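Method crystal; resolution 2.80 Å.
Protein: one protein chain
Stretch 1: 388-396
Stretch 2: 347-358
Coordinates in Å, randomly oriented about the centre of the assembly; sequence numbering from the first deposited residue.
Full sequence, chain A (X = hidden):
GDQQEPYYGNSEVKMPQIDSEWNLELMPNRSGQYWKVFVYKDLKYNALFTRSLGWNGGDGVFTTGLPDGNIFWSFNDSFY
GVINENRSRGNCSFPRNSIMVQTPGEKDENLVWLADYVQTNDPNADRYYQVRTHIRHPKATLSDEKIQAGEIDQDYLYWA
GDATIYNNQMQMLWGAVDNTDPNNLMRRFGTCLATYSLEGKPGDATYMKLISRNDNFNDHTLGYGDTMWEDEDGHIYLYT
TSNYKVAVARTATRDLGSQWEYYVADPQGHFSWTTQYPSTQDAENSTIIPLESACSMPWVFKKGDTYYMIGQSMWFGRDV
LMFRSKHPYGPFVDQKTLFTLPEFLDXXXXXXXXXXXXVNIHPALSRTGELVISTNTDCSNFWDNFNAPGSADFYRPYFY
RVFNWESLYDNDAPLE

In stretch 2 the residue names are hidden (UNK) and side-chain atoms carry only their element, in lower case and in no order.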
# COMPACT_ATOMS: atom_id res chain seq x y z
N ALA A 388 -18.93 2.56 19.30
CA ALA A 388 -20.17 1.89 18.89
C ALA A 388 -19.84 0.49 18.51
O ALA A 388 -18.73 0.28 17.99
CB ALA A 388 -20.81 2.60 17.71
N PRO A 389 -20.75 -0.48 18.65
CA PRO A 389 -20.42 -1.84 18.21
C PRO A 389 -19.94 -1.89 16.75
O PRO A 389 -20.55 -1.27 15.88
CB PRO A 389 -21.75 -2.59 18.38
CG PRO A 389 -22.45 -1.84 19.45
CD PRO A 389 -22.11 -0.41 19.23
N GLY A 390 -18.81 -2.56 16.50
CA GLY A 390 -18.25 -2.69 15.16
C GLY A 390 -17.49 -1.51 14.62
O GLY A 390 -16.88 -1.63 13.56
N SER A 391 -17.47 -0.37 15.33
CA SER A 391 -16.76 0.85 14.92
C SER A 391 -15.32 0.60 14.58
O SER A 391 -14.77 1.27 13.70
CB SER A 391 -16.84 1.91 16.02
OG SER A 391 -16.34 1.41 17.24
N ALA A 392 -14.70 -0.40 15.24
CA ALA A 392 -13.31 -0.76 14.97
C ALA A 392 -13.05 -1.15 13.50
O ALA A 392 -11.94 -0.93 13.00
CB ALA A 392 -12.88 -1.91 15.87
N ASP A 393 -14.06 -1.71 12.80
CA ASP A 393 -13.89 -2.33 11.49
C ASP A 393 -14.22 -1.49 10.21
O ASP A 393 -14.29 -2.06 9.11
CB ASP A 393 -14.66 -3.64 11.50
CG ASP A 393 -14.07 -4.64 12.47
OD1 ASP A 393 -12.83 -4.84 12.45
OD2 ASP A 393 -14.83 -5.16 13.32
N PHE A 394 -14.26 -0.17 10.32
CA PHE A 394 -14.39 0.66 9.12
C PHE A 394 -13.01 0.88 8.57
O PHE A 394 -12.75 0.72 7.38
CB PHE A 394 -15.04 2.02 9.45
CG PHE A 394 -16.53 1.97 9.64
CD1 PHE A 394 -17.37 1.64 8.58
CD2 PHE A 394 -17.10 2.32 10.85
CE1 PHE A 394 -18.76 1.69 8.73
CE2 PHE A 394 -18.48 2.31 11.02
CZ PHE A 394 -19.30 1.99 9.96
N TYR A 395 -12.10 1.27 9.47
CA TYR A 395 -10.75 1.66 9.17
C TYR A 395 -9.71 0.57 9.39
O TYR A 395 -8.86 0.66 10.28
CB TYR A 395 -10.45 2.87 10.02
CG TYR A 395 -9.30 3.67 9.52
CD1 TYR A 395 -9.38 4.35 8.31
CD2 TYR A 395 -8.13 3.80 10.26
CE1 TYR A 395 -8.32 5.10 7.83
CE2 TYR A 395 -7.08 4.56 9.81
CZ TYR A 395 -7.18 5.23 8.60
OH TYR A 395 -6.17 6.03 8.14
N ARG A 396 -9.71 -0.43 8.52
CA ARG A 396 -8.72 -1.50 8.55
C ARG A 396 -8.72 -2.20 7.21
O ARG A 396 -9.72 -2.10 6.46
CB ARG A 396 -8.95 -2.50 9.72
CG ARG A 396 -10.38 -2.80 10.05
CD ARG A 396 -10.97 -3.83 9.13
NE ARG A 396 -11.13 -5.10 9.81
CZ ARG A 396 -10.39 -6.20 9.65
NH1 ARG A 396 -9.41 -6.22 8.75
NH2 ARG A 396 -10.64 -7.29 10.35
N UNK A 347 -18.98 -6.69 9.01
CA UNK A 347 -18.87 -5.90 10.22
C UNK A 347 -20.05 -6.00 11.16
O UNK A 347 -21.18 -6.14 10.68
n UNK A 347 -18.79 -1.37 11.65
c UNK A 347 -18.91 -4.44 9.74
c UNK A 347 -17.66 -3.68 9.83
c UNK A 347 -18.97 -1.50 10.19
c UNK A 347 -17.86 -2.21 9.46
N UNK A 348 -19.85 -5.69 12.44
CA UNK A 348 -20.95 -5.49 13.37
C UNK A 348 -21.49 -4.06 13.05
O UNK A 348 -20.71 -3.19 12.67
c UNK A 348 -21.53 -5.07 15.83
c UNK A 348 -20.20 -7.10 15.19
c UNK A 348 -20.49 -5.64 14.85
c UNK A 348 -19.29 -7.29 16.37
N UNK A 349 -22.79 -3.83 13.17
CA UNK A 349 -23.37 -2.52 12.92
C UNK A 349 -23.54 -2.17 11.46
O UNK A 349 -23.92 -3.03 10.65
N UNK A 350 -23.29 -0.88 11.10
CA UNK A 350 -23.49 -0.39 9.74
C UNK A 350 -22.40 -0.91 8.80
O UNK A 350 -21.27 -0.48 8.91
c UNK A 350 -23.93 1.74 8.33
o UNK A 350 -25.14 0.46 6.74
c UNK A 350 -25.22 1.20 7.74
c UNK A 350 -23.56 1.16 9.70
o UNK A 350 -26.29 1.45 8.33
N UNK A 351 -22.77 -1.73 7.82
CA UNK A 351 -21.82 -2.29 6.85
C UNK A 351 -21.47 -1.31 5.71
O UNK A 351 -20.36 -1.41 5.14
c UNK A 351 -22.86 -5.97 6.90
n UNK A 351 -23.67 -6.20 5.86
c UNK A 351 -22.39 -3.58 6.28
c UNK A 351 -22.74 -4.57 7.38
o UNK A 351 -22.27 -6.88 7.49
N UNK A 352 -22.38 -0.36 5.36
CA UNK A 352 -22.12 0.66 4.33
C UNK A 352 -20.93 1.53 4.77
O UNK A 352 -20.73 1.71 5.97
n UNK A 352 -27.35 2.89 0.73
c UNK A 352 -23.37 1.53 4.06
c UNK A 352 -24.49 0.80 3.31
n UNK A 352 -26.01 1.10 1.34
c UNK A 352 -25.47 1.72 2.56
c UNK A 352 -26.89 1.66 0.50
n UNK A 352 -27.30 1.00 -0.58
N UNK A 353 -20.11 2.02 3.84
CA UNK A 353 -18.92 2.84 4.16
C UNK A 353 -18.78 3.97 3.16
O UNK A 353 -19.60 4.06 2.23
c UNK A 353 -17.37 1.27 2.89
c UNK A 353 -16.53 1.86 1.96
o UNK A 353 -16.55 -0.58 -0.75
c UNK A 353 -16.25 1.24 0.74
c UNK A 353 -16.80 0.00 0.47
c UNK A 353 -17.91 0.04 2.59
c UNK A 353 -17.67 1.95 4.20
c UNK A 353 -17.61 -0.62 1.40
N UNK A 354 -17.78 4.87 3.34
CA UNK A 354 -17.60 6.02 2.45
C UNK A 354 -16.77 5.67 1.24
O UNK A 354 -17.32 5.66 0.13
o UNK A 354 -14.98 9.36 3.46
c UNK A 354 -16.99 7.23 3.20
c UNK A 354 -16.96 8.55 2.40
c UNK A 354 -16.09 9.62 3.02
n UNK A 354 -16.56 10.87 3.05
N UNK A 355 -15.46 5.41 1.42
CA UNK A 355 -14.54 5.17 0.31
C UNK A 355 -13.73 3.92 0.48
O UNK A 355 -13.34 3.57 1.58
c UNK A 355 -14.15 7.61 -0.29
c UNK A 355 -14.50 9.75 -0.34
c UNK A 355 -13.54 6.33 0.16
n UNK A 355 -15.32 9.20 -1.25
n UNK A 355 -13.78 8.82 0.28
c UNK A 355 -15.11 7.84 -1.22
N UNK A 356 -13.41 3.29 -0.64
CA UNK A 356 -12.51 2.17 -0.70
C UNK A 356 -11.32 2.73 -1.48
O UNK A 356 -11.51 3.44 -2.48
c UNK A 356 -13.10 0.85 -1.25
c UNK A 356 -12.01 -0.18 -1.48
c UNK A 356 -13.92 1.06 -2.52
N UNK A 357 -10.12 2.54 -0.98
CA UNK A 357 -8.95 3.10 -1.64
C UNK A 357 -7.73 2.27 -1.32
O UNK A 357 -7.86 1.23 -0.67
c UNK A 357 -9.76 4.81 1.11
c UNK A 357 -7.40 5.02 0.86
c UNK A 357 -8.64 4.78 0.28
o UNK A 357 -8.29 5.49 4.38
c UNK A 357 -7.27 5.24 2.22
c UNK A 357 -9.64 4.99 2.48
c UNK A 357 -8.40 5.24 3.03
c UNK A 357 -8.77 4.57 -1.21
N UNK A 358 -6.57 2.66 -1.86
CA UNK A 358 -5.33 1.96 -1.64
C UNK A 358 -5.47 0.46 -1.93
O UNK A 358 -5.20 -0.39 -1.07
c UNK A 358 -4.87 2.18 -0.20
c UNK A 358 -3.02 4.82 0.93
se UNK A 358 -2.50 3.69 -0.62
c UNK A 358 -3.38 2.09 -0.05

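Position 347 carries four carbons in a row ending in a nitrogen. That terminal nitrogen lies 2.7 Å from Gly390 O, close enough for a hydrogen bond, and the last carbon rests over one face of the Phe394 ring. The residue is Lys347. Its NZ sits 3.9 Å from the centroid of the Phe394 ring, 19° off the ring normal, a cation-pi arrangement, while CG packs against Asp393 CB at 3.4 Å.

At position 348 there are four carbons, forked at the first, with one arm two carbons long; one of them lies 3.6 Å from Pro389 CB, an apolar contact at the exposed margin. This is Ile348, and its short arm, CG2, makes that contact. The backbone also takes part: Ile348 O accepts a hydrogen bond from Lys347 NZ at 2.8 Å and faces Gly390 CA at 3.5 Å in a nearly straight CA-H...O contact.

Position 349 has no side-chain atoms and is Gly349. Its phi of 78° favours glycine, and an ideal CB would be a tight 3.0 Å from Pro389 O.

Position 350 has three carbons, the third bearing two oxygens; its CB lies 4.3 Å from Phe394 CZ, while the end of the side chain leads away from stretch 1. This is Glu350. Its OE2 accepts a hydrogen bond from the backbone N of position 352 at 3.2 Å, whereas the Glu350 backbone O approaches Phe394 CE1 at 3.3 Å.

Position 351 shows three carbons, the third with one oxygen and one nitrogen; its CA-to-CB bond points away from stretch 1, and the side chain touches nothing there. It is Gln351.

Position 352 has three carbons, a nitrogen, then a carbon carrying two more nitrogens. Its CA-to-CB bond points away from stretch 1, and the side chain touches nothing there. This is Arg352, whose backbone O lies at the edge of the Phe394 ring, 3.4 Å from CE1.

At position 353 one carbon is followed by a six-carbon ring bearing an oxygen. The CA-to-CB bond points toward stretch 1, and CB lies 4.4 Å from Phe394 CD1, while the ring leads away. The residue is Tyr353.

The next three positions make no contact with stretch 1. Position 354, with three carbons and a terminal oxygen and nitrogen, is Gln354; position 355, one carbon and a five-membered ring of three carbons and two nitrogens, is His355; position 356, one carbon carrying two others, is Val356, in a strand.

Position 357 again has a six-carbon ring bearing an oxygen, here 3.5 Å from Tyr395 CE1 at the edge of that ring. It is Tyr357. Position 358, two carbons, a selenium and a carbon without branching, is selenomethionine, Met358, out of reach.

The contact centres on Lys347, whose chain crosses the Phe394 ring so that NZ can bond both Gly390 O and Ile348 O. A type II turn from Ala388 to Ser391 brings Gly390 close: its phi is 79°, and an ideal CB there would clash with Ile348 O at 2.0 Å. The absence of a side chain thus allows the two backbones to approach, with Gly390 CA and Ile348 CA only 4.3 Å apart.

Stretch 2, residues 347-358: KIGEQRYQHVYM
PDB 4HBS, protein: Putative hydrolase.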